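Local coordinates for protein putative tetR family transcription regulator (Shewanella loihica, PDB 3PPB) that probably binds DNA through an N-terminal helix-turn-helix domain and regulates transcription, as a putative member of the TetR family, at residues 159-162 with 163-167; 50-53 with 54-57. All blocks are in the same frame, centred on the assembly; numbering follows the deposited sequence.

Contact 1 (159-162 with 163-167); sequences GQYL and AATRY
Y161 and T165, one helical turn apart, meet through their first torsions: Y161 holds CG anti to its backbone N (chi1 167°), which turns the ring toward T165, four residues on, while T165 sets CG2 anti to its own carbonyl carbon and OG1 between N and C (chi1 59°). The methyl then lies over one face of the Y161 ring, offset toward the rim on the CE1 side, CG2 to CE1 3.5 Å. The carbon stands 3.9 Å from the ring centroid, a CH-pi contact. The hydroxyl turns back instead to the preceding turn: T165 OG1 donates to Y161 O at 2.9 Å, and T165 N reaches the same oxygen at 2.9 Å from the opposite face of the carbonyl plane. Two bonds thus grip Y161 O, and the buried hydroxyl spends its proton within its own helix. The neighbouring rungs are ordinary, A164 N to Q160 O 2.9 Å and R166 N to L162 O 3.0 Å; L162 O also accepts from Q108 NE2. Y161 OH bonds to Q104 OE1, and the Y161 side chain packs on A93, L94 and A97 of helix 82-99. A threonine whose hydroxyl bonds to the i-4 carbonyl is a familiar motif inside alpha-helices, here within helix 150-170 of the all-helical TetR-like fold.

Contact 2 (50-53 with 54-57); sequences FPSK and EQLL
The F50 ring carries L56 on one face: CD1 sits 3.6 Å from the ring centroid and only 6° off the normal, so the methyl is centred in a CH-pi contact and lies at nearly equal distance from all six ring carbons. L56 CA lies over the same face, near the rim, 3.7 Å from F50 CD1, and the two CB atoms close the inner end of the pair. L56 puts CG anti to the backbone N (chi1 174°), and the turn at chi2 then lays CD1 over the ring. The side chain of Q55, with the second flat group, crosses that of P51 at about a right angle, its amide NE2 3.5 Å from P51 CD. Next in the chain, S52 takes the N-cap position of helix 53-74. Its OG accepts from Q55 N at 3.1 Å with an N-H...O angle of 159°, supplying an acceptor to an amide of the first turn. From the same residue S52 O accepts L56 N at 3.2 Å, and L57 N follows on K53 O at 3.0 Å, which starts the regular helical ladder. Replacing F50 by an alanine takes away the ring under the L56 methyl, and a gap would probably open there and toward helix 10-24. The K53 chain leads elsewhere, its NZ bonding to T30 O and F27 O and lying in a cation-pi contact with F27. The turn thus joins helix 43-49 to helix 53-74, with F50 against K11, I14 and L15 of helix 10-24, L56 against I14 of that helix and I35 of helix 32-39, and L57 against F106 and Y110 of helix 101-110.

How the contacts relate
Contact 2 comes first along the chain, at the start of helix 53-74, and contact 1 follows about a hundred residues later, in helix 150-170. Their centres lie 28 Å apart on opposite sides of the chain's centre, with nearest atoms about 14 Å apart and no touch. Helix 53-74 runs between the two regions: residues 54-57 begin it beside the predicted helix-turn-helix, and F68 further along meets the ring of Y161 in contact 1. Helix 101-110 also borders both. Contact 1 touches the second subunit, Q160 bonding to N156 of that chain, whereas no other chain touches contact 2, consistent with the TetR plan of a DNA-binding head joined to a dimerising helical body.

Contact 1 (159-162 with 163-167)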
ATOM      1  N   GLY A 159      -2.632   2.018   6.010  1.00 21.94           N
ATOM      2  CA  GLY A 159      -3.057   1.012   5.041  1.00 21.50           C
ATOM      3  C   GLY A 159      -4.497   1.208   4.579  1.00 26.73           C
ATOM      4  O   GLY A 159      -4.810   1.021   3.395  1.00 26.97           O
ATOM      5  N   GLN A 160      -5.391   1.573   5.510  1.00 22.77           N
ATOM      6  CA  GLN A 160      -6.798   1.780   5.178  1.00 21.73           C
ATOM      7  C   GLN A 160      -6.963   3.034   4.354  1.00 25.20           C
ATOM      8  O   GLN A 160      -7.782   3.045   3.439  1.00 23.65           O
ATOM      9  CB  GLN A 160      -7.681   1.821   6.424  1.00 22.27           C
ATOM     10  CG  GLN A 160      -7.733   0.452   7.105  1.00 19.39           C
ATOM     11  CD  GLN A 160      -8.776   0.420   8.160  1.00 27.48           C
ATOM     12  OE1 GLN A 160      -8.592   0.970   9.257  1.00 22.80           O
ATOM     13  NE2 GLN A 160      -9.900  -0.210   7.852  1.00 23.44           N
ATOM     14  N   TYR A 161      -6.166   4.078   4.640  1.00 24.89           N
ATOM     15  CA  TYR A 161      -6.186   5.307   3.824  1.00 25.40           C
ATOM     16  C   TYR A 161      -5.767   4.967   2.381  1.00 27.58           C
ATOM     17  O   TYR A 161      -6.413   5.386   1.416  1.00 25.81           O
ATOM     18  CB  TYR A 161      -5.254   6.378   4.432  1.00 26.16           C
ATOM     19  CG  TYR A 161      -4.975   7.529   3.492  1.00 28.44           C
ATOM     20  CD1 TYR A 161      -5.914   8.543   3.297  1.00 31.46           C
ATOM     21  CD2 TYR A 161      -3.796   7.581   2.750  1.00 28.00           C
ATOM     22  CE1 TYR A 161      -5.673   9.595   2.404  1.00 31.82           C
ATOM     23  CE2 TYR A 161      -3.561   8.614   1.833  1.00 28.64           C
ATOM     24  CZ  TYR A 161      -4.496   9.627   1.679  1.00 32.85           C
ATOM     25  OH  TYR A 161      -4.288  10.659   0.794  1.00 35.37           O
ATOM     26  N   LEU A 162      -4.679   4.206   2.233  1.00 26.26           N
ATOM     27  CA  LEU A 162      -4.184   3.860   0.900  1.00 27.14           C
ATOM     28  C   LEU A 162      -5.164   2.981   0.152  1.00 32.27           C
ATOM     29  O   LEU A 162      -5.301   3.123  -1.058  1.00 34.27           O
ATOM     30  CB  LEU A 162      -2.797   3.205   0.970  1.00 27.21           C
ATOM     31  CG  LEU A 162      -1.640   4.135   1.419  1.00 31.00           C
ATOM     32  CD1 LEU A 162      -0.390   3.342   1.616  1.00 30.91           C
ATOM     33  CD2 LEU A 162      -1.405   5.270   0.412  1.00 27.45           C
ATOM     34  N   ALA A 163      -5.880   2.103   0.867  1.00 29.70           N
ATOM     35  CA  ALA A 163      -6.887   1.229   0.261  1.00 27.84           C
ATOM     36  C   ALA A 163      -8.087   2.055  -0.218  1.00 29.51           C
ATOM     37  O   ALA A 163      -8.554   1.846  -1.328  1.00 28.43           O
ATOM     38  CB  ALA A 163      -7.329   0.177   1.254  1.00 28.41           C
ATOM     39  N   ALA A 164      -8.568   3.007   0.607  1.00 25.45           N
ATOM     40  CA  ALA A 164      -9.748   3.819   0.269  1.00 24.89           C
ATOM     41  C   ALA A 164      -9.439   4.781  -0.871  1.00 30.25           C
ATOM     42  O   ALA A 164     -10.288   4.974  -1.738  1.00 31.90           O
ATOM     43  CB  ALA A 164     -10.264   4.584   1.502  1.00 24.46           C
ATOM     44  N   THR A 165      -8.219   5.331  -0.913  1.00 24.97           N
ATOM     45  CA  THR A 165      -7.836   6.262  -1.977  1.00 25.48           C
ATOM     46  C   THR A 165      -7.546   5.515  -3.280  1.00 29.50           C
ATOM     47  O   THR A 165      -7.804   6.070  -4.335  1.00 27.76           O
ATOM     48  CB  THR A 165      -6.713   7.180  -1.548  1.00 32.22           C
ATOM     49  OG1 THR A 165      -5.567   6.424  -1.168  1.00 33.03           O
ATOM     50  CG2 THR A 165      -7.143   8.119  -0.423  1.00 25.83           C
ATOM     51  N   ARG A 166      -7.075   4.251  -3.214  1.00 25.11           N
ATOM     52  CA  ARG A 166      -6.913   3.387  -4.386  1.00 24.71           C
ATOM     53  C   ARG A 166      -8.302   3.170  -4.988  1.00 30.04           C
ATOM     54  O   ARG A 166      -8.505   3.379  -6.176  1.00 32.72           O
ATOM     55  CB  ARG A 166      -6.290   2.021  -3.967  1.00 26.77           C
ATOM     56  CG  ARG A 166      -6.347   0.873  -5.014  1.00 31.44           C
ATOM     57  CD  ARG A 166      -5.247   0.999  -6.063  1.00 45.72           C
ATOM     58  NE  ARG A 166      -5.556   2.044  -7.040  1.00 54.78           N
ATOM     59  CZ  ARG A 166      -4.774   3.083  -7.315  1.00 64.08           C
ATOM     60  NH1 ARG A 166      -3.590   3.205  -6.730  1.00 48.40           N
ATOM     61  NH2 ARG A 166      -5.163   3.998  -8.193  1.00 40.39           N
ATOM     62  N   TYR A 167      -9.269   2.795  -4.128  1.00 25.67           N
ATOM     63  CA  TYR A 167     -10.664   2.541  -4.482  1.00 23.86           C
ATOM     64  C   TYR A 167     -11.305   3.762  -5.149  1.00 29.51           C
ATOM     65  O   TYR A 167     -11.921   3.621  -6.213  1.00 29.35           O
ATOM     66  CB  TYR A 167     -11.454   2.147  -3.212  1.00 23.80           C
ATOM     67  CG  TYR A 167     -12.906   1.798  -3.440  1.00 24.59           C
ATOM     68  CD1 TYR A 167     -13.273   0.571  -3.989  1.00 26.32           C
ATOM     69  CD2 TYR A 167     -13.916   2.703  -3.129  1.00 25.11           C
ATOM     70  CE1 TYR A 167     -14.613   0.248  -4.209  1.00 25.41           C
ATOM     71  CE2 TYR A 167     -15.253   2.395  -3.354  1.00 24.68           C
ATOM     72  CZ  TYR A 167     -15.599   1.149  -3.857  1.00 29.01           C
ATOM     73  OH  TYR A 167     -16.919   0.803  -4.039  1.00 29.19           O
TER

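Contact 2 (50-53 with 54-57)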
ATOM      1  N   PHE A  50      20.742  18.862  -3.878  1.00 61.68           N
ATOM      2  CA  PHE A  50      20.498  17.459  -3.517  1.00 60.71           C
ATOM      3  C   PHE A  50      21.709  16.591  -3.896  1.00 67.15           C
ATOM      4  O   PHE A  50      21.829  16.200  -5.059  1.00 67.59           O
ATOM      5  CB  PHE A  50      19.193  16.947  -4.173  1.00 60.54           C
ATOM      6  CG  PHE A  50      17.997  17.854  -3.959  1.00 60.95           C
ATOM      7  CD1 PHE A  50      17.285  17.828  -2.759  1.00 62.52           C
ATOM      8  CD2 PHE A  50      17.589  18.741  -4.950  1.00 62.39           C
ATOM      9  CE1 PHE A  50      16.177  18.660  -2.563  1.00 62.45           C
ATOM     10  CE2 PHE A  50      16.487  19.582  -4.747  1.00 64.54           C
ATOM     11  CZ  PHE A  50      15.786  19.531  -3.558  1.00 61.77           C
ATOM     12  N   PRO A  51      22.609  16.284  -2.921  1.00 64.94           N
ATOM     13  CA  PRO A  51      23.848  15.539  -3.241  1.00 65.62           C
ATOM     14  C   PRO A  51      23.651  14.162  -3.886  1.00 66.10           C
ATOM     15  O   PRO A  51      24.553  13.680  -4.580  1.00 66.11           O
ATOM     16  CB  PRO A  51      24.541  15.411  -1.881  1.00 68.45           C
ATOM     17  CG  PRO A  51      24.052  16.583  -1.108  1.00 73.18           C
ATOM     18  CD  PRO A  51      22.603  16.696  -1.502  1.00 66.98           C
ATOM     19  N   SER A  52      22.484  13.549  -3.693  1.00 59.72           N
ATOM     20  CA  SER A  52      22.168  12.261  -4.298  1.00 57.39           C
ATOM     21  C   SER A  52      20.694  12.237  -4.692  1.00 57.69           C
ATOM     22  O   SER A  52      19.913  13.084  -4.238  1.00 56.46           O
ATOM     23  CB  SER A  52      22.515  11.114  -3.353  1.00 59.63           C
ATOM     24  OG  SER A  52      21.621  11.032  -2.254  1.00 62.22           O
ATOM     25  N   LYS A  53      20.320  11.283  -5.565  1.00 52.18           N
ATOM     26  CA  LYS A  53      18.943  11.123  -6.026  1.00 50.01           C
ATOM     27  C   LYS A  53      18.080  10.644  -4.854  1.00 52.15           C
ATOM     28  O   LYS A  53      16.910  11.006  -4.769  1.00 50.47           O
ATOM     29  CB  LYS A  53      18.897  10.149  -7.197  1.00 52.15           C
ATOM     30  CG  LYS A  53      17.654  10.291  -8.066  1.00 57.11           C
ATOM     31  CD  LYS A  53      17.723   9.392  -9.298  1.00 60.23           C
ATOM     32  CE  LYS A  53      17.667   7.916  -8.963  1.00 57.01           C
ATOM     33  NZ  LYS A  53      17.688   7.085 -10.184  1.00 62.38           N
ATOM     34  N   GLU A  54      18.698   9.864  -3.936  1.00 47.54           N
ATOM     35  CA  GLU A  54      18.130   9.348  -2.695  1.00 46.25           C
ATOM     36  C   GLU A  54      17.702  10.511  -1.789  1.00 49.68           C
ATOM     37  O   GLU A  54      16.569  10.508  -1.305  1.00 46.95           O
ATOM     38  CB  GLU A  54      19.159   8.456  -1.973  1.00 48.04           C
ATOM     39  CG  GLU A  54      19.360   7.071  -2.576  1.00 50.52           C
ATOM     40  CD  GLU A  54      20.119   6.963  -3.885  1.00 67.70           C
ATOM     41  OE1 GLU A  54      20.860   7.907  -4.242  1.00 55.03           O
ATOM     42  OE2 GLU A  54      19.980   5.914  -4.552  1.00 64.98           O
ATOM     43  N   GLN A  55      18.592  11.522  -1.594  1.00 48.27           N
ATOM     44  CA  GLN A  55      18.298  12.706  -0.774  1.00 48.91           C
ATOM     45  C   GLN A  55      17.161  13.535  -1.383  1.00 50.97           C
ATOM     46  O   GLN A  55      16.312  14.028  -0.639  1.00 49.06           O
ATOM     47  CB  GLN A  55      19.552  13.560  -0.578  1.00 52.50           C
ATOM     48  CG  GLN A  55      20.296  13.136   0.682  1.00 76.39           C
ATOM     49  CD  GLN A  55      21.676  13.723   0.776  1.00 97.15           C
ATOM     50  OE1 GLN A  55      22.668  13.108   0.367  1.00 87.84           O
ATOM     51  NE2 GLN A  55      21.774  14.909   1.361  1.00 95.35           N
ATOM     52  N   LEU A  56      17.128  13.661  -2.735  1.00 46.09           N
ATOM     53  CA  LEU A  56      16.059  14.365  -3.435  1.00 44.36           C
ATOM     54  C   LEU A  56      14.718  13.654  -3.174  1.00 45.13           C
ATOM     55  O   LEU A  56      13.739  14.325  -2.844  1.00 45.76           O
ATOM     56  CB  LEU A  56      16.370  14.464  -4.941  1.00 44.91           C
ATOM     57  CG  LEU A  56      15.306  15.044  -5.902  1.00 49.24           C
ATOM     58  CD1 LEU A  56      14.727  16.391  -5.407  1.00 49.65           C
ATOM     59  CD2 LEU A  56      15.893  15.200  -7.320  1.00 49.29           C
ATOM     60  N   LEU A  57      14.682  12.310  -3.277  1.00 37.66           N
ATOM     61  CA  LEU A  57      13.461  11.544  -2.993  1.00 36.04           C
ATOM     62  C   LEU A  57      13.020  11.740  -1.528  1.00 40.37           C
ATOM     63  O   LEU A  57      11.831  11.900  -1.269  1.00 39.23           O
ATOM     64  CB  LEU A  57      13.637  10.034  -3.293  1.00 35.56           C
ATOM     65  CG  LEU A  57      12.468   9.119  -2.844  1.00 39.96           C
ATOM     66  CD1 LEU A  57      11.191   9.472  -3.568  1.00 39.67           C
ATOM     67  CD2 LEU A  57      12.809   7.639  -2.996  1.00 42.73           C
TER